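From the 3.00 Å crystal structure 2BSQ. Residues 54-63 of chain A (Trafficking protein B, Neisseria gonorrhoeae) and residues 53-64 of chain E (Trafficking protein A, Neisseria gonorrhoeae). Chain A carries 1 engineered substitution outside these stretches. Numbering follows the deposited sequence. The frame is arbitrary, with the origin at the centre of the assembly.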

# COMPACT_ATOMS: atom_id res chain seq x y z
N LYS A 54 12.69 -43.84 -3.93
CA LYS A 54 13.38 -42.74 -4.59
C LYS A 54 12.40 -41.73 -5.20
O LYS A 54 12.56 -40.51 -5.02
CB LYS A 54 14.29 -43.29 -5.69
CG LYS A 54 15.68 -42.69 -5.69
CD LYS A 54 15.65 -41.16 -5.81
CE LYS A 54 16.55 -40.49 -4.77
NZ LYS A 54 16.14 -40.84 -3.36
N LYS A 55 11.40 -42.23 -5.92
CA LYS A 55 10.40 -41.39 -6.57
C LYS A 55 9.79 -40.36 -5.63
O LYS A 55 9.68 -39.18 -5.97
CB LYS A 55 9.30 -42.27 -7.14
CG LYS A 55 8.33 -41.60 -8.07
CD LYS A 55 7.33 -42.63 -8.55
CE LYS A 55 6.75 -42.25 -9.89
NZ LYS A 55 6.26 -43.48 -10.59
N LYS A 56 9.40 -40.80 -4.44
CA LYS A 56 8.78 -39.92 -3.47
C LYS A 56 9.73 -38.87 -2.90
O LYS A 56 9.29 -37.77 -2.56
CB LYS A 56 8.18 -40.74 -2.33
CG LYS A 56 7.75 -39.91 -1.15
CD LYS A 56 7.07 -40.77 -0.12
CE LYS A 56 6.95 -40.04 1.19
NZ LYS A 56 6.18 -40.84 2.18
N ASN A 57 11.01 -39.19 -2.80
CA ASN A 57 11.98 -38.23 -2.27
C ASN A 57 12.24 -37.10 -3.24
O ASN A 57 12.32 -35.93 -2.84
CB ASN A 57 13.29 -38.93 -1.96
CG ASN A 57 13.22 -39.72 -0.68
OD1 ASN A 57 12.38 -40.60 -0.54
ND2 ASN A 57 14.10 -39.41 0.26
N VAL A 58 12.38 -37.45 -4.51
CA VAL A 58 12.63 -36.47 -5.56
C VAL A 58 11.42 -35.54 -5.73
O VAL A 58 11.54 -34.31 -5.69
CB VAL A 58 12.88 -37.19 -6.87
CG1 VAL A 58 13.21 -36.21 -7.97
CG2 VAL A 58 13.99 -38.18 -6.66
N LEU A 59 10.25 -36.16 -5.91
CA LEU A 59 9.00 -35.44 -6.06
C LEU A 59 8.81 -34.49 -4.88
O LEU A 59 8.44 -33.34 -5.06
CB LEU A 59 7.84 -36.43 -6.14
CG LEU A 59 6.43 -35.86 -6.34
CD1 LEU A 59 6.40 -34.99 -7.58
CD2 LEU A 59 5.44 -37.00 -6.46
N HIS A 60 9.08 -34.97 -3.68
CA HIS A 60 8.94 -34.14 -2.50
C HIS A 60 9.87 -32.94 -2.60
O HIS A 60 9.48 -31.84 -2.25
CB HIS A 60 9.24 -34.93 -1.24
CG HIS A 60 9.16 -34.13 0.02
ND1 HIS A 60 10.17 -33.27 0.41
CD2 HIS A 60 8.21 -34.05 0.97
CE1 HIS A 60 9.84 -32.71 1.56
NE2 HIS A 60 8.66 -33.16 1.92
N GLU A 61 11.09 -33.16 -3.07
CA GLU A 61 12.03 -32.04 -3.20
C GLU A 61 11.56 -31.07 -4.26
O GLU A 61 11.33 -29.90 -3.97
CB GLU A 61 13.43 -32.53 -3.55
CG GLU A 61 14.48 -31.44 -3.37
CD GLU A 61 15.83 -31.77 -4.01
OE1 GLU A 61 16.74 -30.91 -3.95
OE2 GLU A 61 16.00 -32.88 -4.58
N ARG A 62 11.42 -31.55 -5.50
CA ARG A 62 10.96 -30.69 -6.59
C ARG A 62 9.72 -29.92 -6.15
O ARG A 62 9.58 -28.73 -6.41
CB ARG A 62 10.63 -31.52 -7.83
CG ARG A 62 11.84 -32.11 -8.50
CD ARG A 62 12.85 -31.03 -8.87
NE ARG A 62 14.13 -31.62 -9.28
CZ ARG A 62 14.98 -32.21 -8.45
NH1 ARG A 62 14.71 -32.30 -7.16
NH2 ARG A 62 16.11 -32.73 -8.92
N MET A 63 8.83 -30.63 -5.48
CA MET A 63 7.58 -30.09 -4.98
C MET A 63 7.79 -28.87 -4.09
O MET A 63 7.16 -27.83 -4.28
CB MET A 63 6.85 -31.17 -4.20
CG MET A 63 5.60 -30.72 -3.49
SD MET A 63 4.42 -30.02 -4.63
CE MET A 63 3.44 -31.47 -5.03
N SER E 53 8.30 -31.42 -16.97
CA SER E 53 9.66 -31.90 -16.76
C SER E 53 9.67 -32.71 -15.49
O SER E 53 10.03 -33.89 -15.50
CB SER E 53 10.62 -30.73 -16.65
OG SER E 53 10.65 -30.00 -17.86
N ILE E 54 9.27 -32.08 -14.39
CA ILE E 54 9.22 -32.74 -13.09
C ILE E 54 8.55 -34.09 -13.27
O ILE E 54 8.93 -35.07 -12.65
CB ILE E 54 8.39 -31.96 -12.07
CG1 ILE E 54 8.92 -30.54 -11.90
CG2 ILE E 54 8.39 -32.71 -10.74
CD1 ILE E 54 10.18 -30.44 -11.08
N GLY E 55 7.54 -34.13 -14.13
CA GLY E 55 6.84 -35.38 -14.36
C GLY E 55 7.77 -36.37 -15.03
O GLY E 55 7.92 -37.49 -14.55
N GLN E 56 8.40 -35.95 -16.12
CA GLN E 56 9.31 -36.82 -16.86
C GLN E 56 10.51 -37.26 -16.04
O GLN E 56 10.97 -38.38 -16.17
CB GLN E 56 9.74 -36.16 -18.18
CG GLN E 56 10.20 -34.70 -18.07
CD GLN E 56 9.85 -33.85 -19.30
OE1 GLN E 56 8.68 -33.77 -19.71
NE2 GLN E 56 10.86 -33.19 -19.89
N GLU E 57 11.00 -36.38 -15.17
CA GLU E 57 12.14 -36.76 -14.34
C GLU E 57 11.83 -37.99 -13.49
O GLU E 57 12.69 -38.85 -13.29
CB GLU E 57 12.56 -35.59 -13.43
CG GLU E 57 13.43 -36.02 -12.23
CD GLU E 57 14.25 -34.87 -11.61
OE1 GLU E 57 13.70 -33.77 -11.32
OE2 GLU E 57 15.48 -35.07 -11.41
N ILE E 58 10.60 -38.09 -13.01
CA ILE E 58 10.21 -39.19 -12.15
C ILE E 58 9.41 -40.28 -12.85
O ILE E 58 8.90 -41.19 -12.20
CB ILE E 58 9.39 -38.69 -10.95
CG1 ILE E 58 8.10 -38.04 -11.44
CG2 ILE E 58 10.21 -37.69 -10.15
CD1 ILE E 58 7.20 -37.56 -10.33
N GLY E 59 9.28 -40.20 -14.16
CA GLY E 59 8.53 -41.21 -14.88
C GLY E 59 7.04 -41.05 -14.66
O GLY E 59 6.26 -41.95 -14.95
N GLY E 60 6.65 -39.90 -14.14
CA GLY E 60 5.24 -39.63 -13.91
C GLY E 60 4.65 -40.23 -12.64
O GLY E 60 4.97 -41.36 -12.27
N VAL E 61 3.78 -39.47 -11.98
CA VAL E 61 3.13 -39.93 -10.78
C VAL E 61 1.64 -39.91 -10.97
O VAL E 61 1.12 -39.39 -11.96
CB VAL E 61 3.42 -39.04 -9.57
CG1 VAL E 61 4.79 -39.32 -9.05
CG2 VAL E 61 3.28 -37.58 -9.96
N GLU E 62 0.95 -40.49 -10.00
CA GLU E 62 -0.50 -40.55 -10.00
C GLU E 62 -0.88 -40.37 -8.53
O GLU E 62 -0.99 -41.34 -7.79
CB GLU E 62 -0.97 -41.91 -10.52
CG GLU E 62 -0.87 -42.10 -12.03
CD GLU E 62 -1.99 -41.40 -12.81
OE1 GLU E 62 -2.86 -40.78 -12.16
OE2 GLU E 62 -2.01 -41.49 -14.06
N LEU E 63 -1.05 -39.13 -8.11
CA LEU E 63 -1.39 -38.87 -6.73
C LEU E 63 -2.79 -39.41 -6.43
O LEU E 63 -3.64 -39.49 -7.31
CB LEU E 63 -1.32 -37.36 -6.46
CG LEU E 63 -0.02 -36.72 -6.96
CD1 LEU E 63 -0.00 -35.22 -6.64
CD2 LEU E 63 1.16 -37.43 -6.32
N GLU E 64 -3.02 -39.81 -5.18
CA GLU E 64 -4.33 -40.32 -4.80
C GLU E 64 -5.30 -39.15 -4.91
O GLU E 64 -4.88 -38.00 -4.92
CB GLU E 64 -4.31 -40.85 -3.36
CG GLU E 64 -5.66 -41.36 -2.86
CD GLU E 64 -5.58 -41.98 -1.47
OE1 GLU E 64 -6.62 -42.02 -0.78
OE2 GLU E 64 -4.48 -42.43 -1.08

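The helix of chain A runs nearly antiparallel (162°) to the helical part of the chain E stretch, residues 53-57 of a helix that begins earlier, with the axes 10.6 Å apart at closest approach, so Lys55(A) lies beside Ile58(E) and Arg62(A) beside Ile54(E). Lys54(A) makes no contact. The CA-to-CB bond of Lys55(A) points sideways to chain E, but its all-t side chain reaches the turn beyond the partner helix: its NZ gives a weak hydrogen bond to Gly60(E) O (3.0 Å), and its CE lies 3.6 Å from Val61(E) CG1, so the aliphatic stem packs while the charged end meets a backbone carbonyl. That turn bends through two glycines, both with positive phi; at Gly60(E) a side chain would be jammed against the carbonyl oxygen of Gly59(E). Lys56(A) points away and Asn57(A) is out of reach. Val58(A) points toward chain E, its CG1 4.0 Å from Ile58(E) CG2 and equally 4.0 Å from Glu57(E) CD. Leu59(A), one turn after Lys55(A), is the apolar hub. Its CD1 packs against Ile58(E) CD1 at 3.8 Å and more loosely against Ile54(E) CG2 at 4.4 Å, while its CD2 meets Val61(E) CG1 at 3.5 Å and Leu63(E) CD2 at 4.3 Å; one side chain thus touches both the helix and the segment that follows it. His60(A) and Glu61(A) do not reach chain E, yet Glu61(A) OE2 forms a salt bridge with Arg62(A) NH1 (2.9 Å). Arg62(A) points toward chain E and makes a second salt bridge, from its NE to Glu57(E) OE1 (3.0 Å), so its guanidinium joins carboxylates from both chains. Nearer the backbone, Arg62(A) CB rests 3.5 Å from Ile54(E) CD1, a methyl that also sits at the guanidinium edge. Met63(A) ends the stretch without a close contact.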